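Local coordinates for protein signal recognition particle receptor FtsY (Sulfolobus acidocaldarius, PDB 5L3S) that serves as a docking receptor for the signal recognition particle, joining an SRP54-type helical bundle to a P-loop domain of the same family, at residues Tyr41-Thr44 with Glu45-Glu49; Asn72-Lys75 with Lys76-Glu80; Tyr164-Asp167 with Pro168-Ala172. One frame throughout, in Å; residues are numbered along the deposited sequence.

How the interactions relate
Interactions 1 and 2 both lie in the helical part of the receptor, on helices 41-55 and 66-85, with centres 14 Å apart. They touch directly, since I47 CG2 packs on L74 CD1 at 3.7 Å, so residues that pair along each helix also help to join the two. Interaction 3 comes later in the chain, at the start of helix 168-181 in the P-loop domain. Its centre lies 44 Å from that of interaction 1 and 47 Å from that of interaction 2, on the opposite side of the chain's centre. The first two thus pack the bundle helices on each other and on helices 258-266 and 287-295, whereas the third starts a helix flanking the mixed sheet.

Interaction 1: Tyr41-Thr44 with Glu45-Glu49; sequences YEVT and EKILE
The carboxylate of E45 approaches the Y41 ring one helical turn earlier, meeting it at the edge: OE1 lies near the ring plane, 3.5 Å from Y41 CE2. The two flat groups are turned 81° apart, so the acid stands almost upright against the ring's rim. An oxygen placed there faces the C-H edge, which probably makes the approach mildly favourable. E45 reaches this position with CG anti to the backbone N (chi1 -176°) and the rest of the chain extended.

V43 and I47 cross at a slant, V43 CG1 touching I47 CD1 at 3.8 Å, while I47 CG1 rests 3.4 Å from V43 O. T44 and L48 instead run side by side and point the same way, with T44 CG2 and L48 CD1 4.0 Å apart. All three pairs are i to i+4 contacts in the first turns of helix 41-55, part of the SRP54-type helical bundle. They look out in different directions: V43 and I47 pack on helix 258-266, where they meet S261, E265 and L260, whereas T44 and L48 both touch R31 of helix 20-36. The hydroxyl of T44 turns back to bond S40 O in the preceding turn.

K46 lays its aliphatic stem beside the backbone, with CG 3.5 Å from E42 O, and NZ forms a long, weak ion pair with E265. Underneath, successive backbone bonds join the turns; that from I47 N to V43 O is 2.9 Å long, and that from K46 N to E42 O stretches to 3.3 Å. Y41 and E42 also pack on polar side chains of another protein's chain.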
# COMPACT_ATOMS: atom_id res chain seq x y z
N TYR B 41 10.33 -7.55 10.25
CA TYR B 41 11.17 -7.75 11.42
C TYR B 41 11.62 -9.19 11.55
O TYR B 41 12.81 -9.47 11.79
CB TYR B 41 10.41 -7.34 12.70
CG TYR B 41 11.29 -7.24 13.92
CD1 TYR B 41 11.73 -6.01 14.39
CD2 TYR B 41 11.69 -8.39 14.62
CE1 TYR B 41 12.55 -5.92 15.52
CE2 TYR B 41 12.50 -8.31 15.73
CZ TYR B 41 12.92 -7.08 16.18
OH TYR B 41 13.72 -7.01 17.30
N GLU B 42 10.67 -10.11 11.39
CA GLU B 42 10.92 -11.53 11.58
C GLU B 42 11.90 -12.10 10.54
O GLU B 42 12.74 -12.93 10.86
CB GLU B 42 9.59 -12.29 11.57
CG GLU B 42 8.60 -11.89 12.70
CD GLU B 42 7.87 -10.55 12.46
OE1 GLU B 42 7.77 -10.09 11.30
OE2 GLU B 42 7.40 -9.95 13.46
N VAL B 43 11.78 -11.65 9.30
CA VAL B 43 12.67 -12.10 8.23
C VAL B 43 14.06 -11.48 8.39
O VAL B 43 15.08 -12.15 8.21
CB VAL B 43 12.08 -11.77 6.85
CG1 VAL B 43 13.09 -12.04 5.73
CG2 VAL B 43 10.81 -12.58 6.64
N THR B 44 14.09 -10.20 8.73
CA THR B 44 15.35 -9.50 9.03
C THR B 44 16.14 -10.22 10.11
O THR B 44 17.35 -10.45 9.97
CB THR B 44 15.07 -8.05 9.43
OG1 THR B 44 14.69 -7.32 8.26
CG2 THR B 44 16.30 -7.39 10.04
N GLU B 45 15.47 -10.59 11.20
CA GLU B 45 16.14 -11.32 12.27
C GLU B 45 16.73 -12.66 11.81
O GLU B 45 17.88 -12.99 12.14
CB GLU B 45 15.19 -11.53 13.45
CG GLU B 45 15.87 -12.19 14.64
CD GLU B 45 15.04 -12.11 15.90
OE1 GLU B 45 13.92 -11.56 15.85
OE2 GLU B 45 15.52 -12.61 16.95
N LYS B 46 15.96 -13.44 11.05
CA LYS B 46 16.45 -14.75 10.60
C LYS B 46 17.64 -14.60 9.67
O LYS B 46 18.61 -15.33 9.77
CB LYS B 46 15.34 -15.54 9.91
CG LYS B 46 14.25 -16.05 10.83
CD LYS B 46 13.08 -16.60 10.02
CE LYS B 46 12.03 -17.26 10.90
NZ LYS B 46 10.77 -17.53 10.13
N ILE B 47 17.56 -13.64 8.76
CA ILE B 47 18.64 -13.42 7.81
C ILE B 47 19.93 -13.02 8.51
O ILE B 47 21.03 -13.48 8.15
CB ILE B 47 18.23 -12.37 6.76
CG1 ILE B 47 17.31 -13.02 5.73
CG2 ILE B 47 19.44 -11.77 6.07
CD1 ILE B 47 16.73 -12.05 4.74
N LEU B 48 19.81 -12.17 9.52
CA LEU B 48 20.99 -11.72 10.25
C LEU B 48 21.54 -12.80 11.17
O LEU B 48 22.75 -12.85 11.44
CB LEU B 48 20.67 -10.45 11.03
CG LEU B 48 20.39 -9.24 10.14
CD1 LEU B 48 20.11 -8.04 11.00
CD2 LEU B 48 21.57 -8.97 9.21
N GLU B 49 20.66 -13.66 11.68
CA GLU B 49 21.10 -14.81 12.47
C GLU B 49 21.85 -15.78 11.56
O GLU B 49 22.85 -16.37 11.98
CB GLU B 49 19.93 -15.52 13.15
CG GLU B 49 19.39 -14.81 14.38
CD GLU B 49 20.40 -14.72 15.50
OE1 GLU B 49 21.02 -15.76 15.82
OE2 GLU B 49 20.59 -13.62 16.05

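Interaction 2: Asn72-Lys75 with Lys76-Glu80; sequences NTLK and KSITE
L74 swings CG to the side opposite its backbone N (chi1 -179°), next to its own carbonyl carbon, while I78 places CG1 beside its backbone N (chi1 -64°); the two side chains thereby converge across one turn of helix 66-85. This is an i to i+4 apolar pair on the inner face of a long bundle helix. The side chains cross at an angle, with L74 CG 3.9 Å from I78 CD1 and L74 CD1 4.0 Å from I78 CG1. I78 CG1 also sits close over the backbone, 3.2 Å from L74 O. Around this pair the helix is packed on both helix 41-55, where L74 meets I47 and L51, and helix 287-295, where it meets F295.

T73, next to L74, touches L51 and L55 of helix 41-55, and its hydroxyl bonds back to I69 O. Along the exposed flank, K76 NZ forms a salt bridge with E80 OE1 at 3.5 Å.

The carbonyl of K75 is gripped twice by T79, once through the backbone and once through the side chain. The two donors reach the same acceptor from opposite faces of the carbonyl plane: T79 N donates to K75 O at 3.0 Å, and T79 OG1 donates to that oxygen at 2.7 Å.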
# COMPACT_ATOMS: atom_id res chain seq x y z
N ASN B 72 29.51 -7.49 2.56
CA ASN B 72 29.62 -8.22 1.30
C ASN B 72 29.05 -9.63 1.39
O ASN B 72 28.44 -10.11 0.44
CB ASN B 72 31.06 -8.25 0.80
CG ASN B 72 31.48 -6.94 0.19
OD1 ASN B 72 30.64 -6.08 -0.08
ND2 ASN B 72 32.78 -6.76 -0.02
N THR B 73 29.25 -10.29 2.52
CA THR B 73 28.67 -11.62 2.73
C THR B 73 27.14 -11.53 2.68
O THR B 73 26.47 -12.38 2.09
CB THR B 73 29.13 -12.24 4.07
OG1 THR B 73 30.56 -12.27 4.12
CG2 THR B 73 28.61 -13.65 4.23
N LEU B 74 26.58 -10.48 3.28
CA LEU B 74 25.12 -10.28 3.24
C LEU B 74 24.60 -9.98 1.83
O LEU B 74 23.57 -10.53 1.41
CB LEU B 74 24.68 -9.18 4.21
CG LEU B 74 23.16 -8.95 4.22
CD1 LEU B 74 22.46 -10.22 4.64
CD2 LEU B 74 22.77 -7.79 5.15
N LYS B 75 25.28 -9.11 1.10
CA LYS B 75 24.88 -8.78 -0.26
C LYS B 75 24.90 -10.02 -1.13
O LYS B 75 24.02 -10.24 -1.95
CB LYS B 75 25.79 -7.72 -0.88
CG LYS B 75 25.70 -6.34 -0.25
CD LYS B 75 26.54 -5.37 -1.07
CE LYS B 75 26.63 -4.01 -0.41
NZ LYS B 75 27.42 -3.06 -1.26
N LYS B 76 25.94 -10.84 -0.94
CA LYS B 76 26.09 -12.09 -1.67
C LYS B 76 25.02 -13.11 -1.30
O LYS B 76 24.49 -13.80 -2.17
CB LYS B 76 27.50 -12.65 -1.45
CG LYS B 76 27.72 -14.07 -1.95
CD LYS B 76 27.55 -14.19 -3.46
CE LYS B 76 27.92 -15.59 -3.93
NZ LYS B 76 27.66 -15.80 -5.39
N SER B 77 24.67 -13.19 -0.01
CA SER B 77 23.61 -14.12 0.41
C SER B 77 22.23 -13.70 -0.10
O SER B 77 21.44 -14.54 -0.52
CB SER B 77 23.57 -14.27 1.93
OG SER B 77 24.75 -14.92 2.40
N ILE B 78 21.95 -12.41 -0.06
CA ILE B 78 20.69 -11.90 -0.58
C ILE B 78 20.60 -12.16 -2.09
O ILE B 78 19.56 -12.60 -2.59
CB ILE B 78 20.51 -10.40 -0.27
CG1 ILE B 78 20.42 -10.18 1.24
CG2 ILE B 78 19.24 -9.85 -0.94
CD1 ILE B 78 20.26 -8.72 1.65
N THR B 79 21.71 -11.94 -2.80
CA THR B 79 21.73 -12.16 -4.25
C THR B 79 21.45 -13.62 -4.58
O THR B 79 20.72 -13.93 -5.52
CB THR B 79 23.07 -11.71 -4.88
OG1 THR B 79 23.32 -10.33 -4.58
CG2 THR B 79 23.03 -11.88 -6.40
N GLU B 80 22.02 -14.53 -3.79
CA GLU B 80 21.79 -15.96 -3.99
C GLU B 80 20.37 -16.40 -3.65
O GLU B 80 19.81 -17.25 -4.34
CB GLU B 80 22.82 -16.77 -3.19
CG GLU B 80 24.21 -16.74 -3.81
CD GLU B 80 25.24 -17.50 -2.99
OE1 GLU B 80 26.01 -18.29 -3.59
OE2 GLU B 80 25.30 -17.30 -1.76

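Interaction 3: Tyr164-Asp167 with Pro168-Ala172; sequences YGAD and PASVA
D167 CB sits beside P168 CD across the intervening peptide bond, at the point where the chain enters the helix. The next atom, CG, lies between the backbone N and the carbonyl carbon (chi1 75°), a crowded position that folds the side chain back over the turn. At the tip, OD1 takes two backbone N-H groups. S170 N donates to D167 OD1 at 3.0 Å with a fairly straight bond (156°), arriving from above the carboxylate plane, about 43° out of it; A169 N is nearer to D167 OD1, at 2.8 Å, but its angle makes the bond weak. OD1 also has a long, weak ion pair with K207 of helix 199-212.

D167 is the N-cap residue of helix 168-181, and its side chain supplies the capping bond; in the P-loop domain this helix follows edge strand 158-160 and leads to strand 186-191. A negative charge here would probably be stabilised by the helix dipole. The main chain of D167 starts the regular pattern, V171 N donating to D167 O at 3.1 Å.

Just before the cap, A166 CB turns toward the helix and packs on V171 CG2 at 3.9 Å, an N' to N4 contact that forms a hydrophobic staple across the capped turn. A166 CB also lies 3.7 Å from S170 OG. P168, in the first turn, packs on V208 and T139, and its carbonyl oxygen accepts a hydrogen bond from S137 OG.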
# COMPACT_ATOMS: atom_id res chain seq x y z
N TYR B 164 -24.62 -8.48 -20.19
CA TYR B 164 -25.11 -7.55 -19.18
C TYR B 164 -25.37 -8.28 -17.85
O TYR B 164 -26.09 -9.26 -17.82
CB TYR B 164 -26.40 -6.86 -19.66
CG TYR B 164 -26.84 -5.74 -18.75
CD1 TYR B 164 -26.04 -4.63 -18.54
CD2 TYR B 164 -28.06 -5.80 -18.09
CE1 TYR B 164 -26.43 -3.61 -17.71
CE2 TYR B 164 -28.47 -4.78 -17.25
CZ TYR B 164 -27.64 -3.69 -17.06
OH TYR B 164 -28.03 -2.66 -16.23
N GLY B 165 -24.72 -7.81 -16.78
CA GLY B 165 -24.90 -8.39 -15.46
C GLY B 165 -24.11 -9.66 -15.18
O GLY B 165 -24.28 -10.28 -14.13
N ALA B 166 -23.26 -10.07 -16.11
CA ALA B 166 -22.45 -11.28 -15.94
C ALA B 166 -21.55 -11.21 -14.70
O ALA B 166 -21.02 -10.15 -14.38
CB ALA B 166 -21.60 -11.52 -17.18
N ASP B 167 -21.36 -12.35 -14.04
CA ASP B 167 -20.47 -12.44 -12.89
C ASP B 167 -19.01 -12.65 -13.37
O ASP B 167 -18.79 -12.92 -14.56
CB ASP B 167 -20.96 -13.56 -11.94
CG ASP B 167 -20.67 -14.97 -12.45
OD1 ASP B 167 -19.53 -15.29 -12.85
OD2 ASP B 167 -21.60 -15.80 -12.43
N PRO B 168 -18.01 -12.51 -12.47
CA PRO B 168 -16.62 -12.61 -12.93
C PRO B 168 -16.26 -13.87 -13.72
O PRO B 168 -15.50 -13.79 -14.68
CB PRO B 168 -15.83 -12.54 -11.62
CG PRO B 168 -16.68 -11.62 -10.74
CD PRO B 168 -18.10 -12.07 -11.06
N ALA B 169 -16.81 -15.02 -13.32
CA ALA B 169 -16.48 -16.27 -13.99
C ALA B 169 -17.06 -16.35 -15.39
O ALA B 169 -16.45 -16.91 -16.30
CB ALA B 169 -16.96 -17.46 -13.16
N SER B 170 -18.26 -15.79 -15.56
CA SER B 170 -18.93 -15.80 -16.85
C SER B 170 -18.15 -14.89 -17.81
O SER B 170 -17.96 -15.23 -18.97
CB SER B 170 -20.38 -15.32 -16.71
OG SER B 170 -20.93 -15.03 -17.98
N VAL B 171 -17.70 -13.74 -17.30
CA VAL B 171 -16.89 -12.83 -18.13
C VAL B 171 -15.60 -13.52 -18.60
O VAL B 171 -15.25 -13.46 -19.78
CB VAL B 171 -16.55 -11.51 -17.41
CG1 VAL B 171 -15.70 -10.61 -18.32
CG2 VAL B 171 -17.83 -10.76 -17.00
N ALA B 172 -14.91 -14.18 -17.68
CA ALA B 172 -13.66 -14.89 -18.01
C ALA B 172 -13.89 -16.03 -18.99
O ALA B 172 -13.12 -16.22 -19.94
CB ALA B 172 -12.96 -15.40 -16.73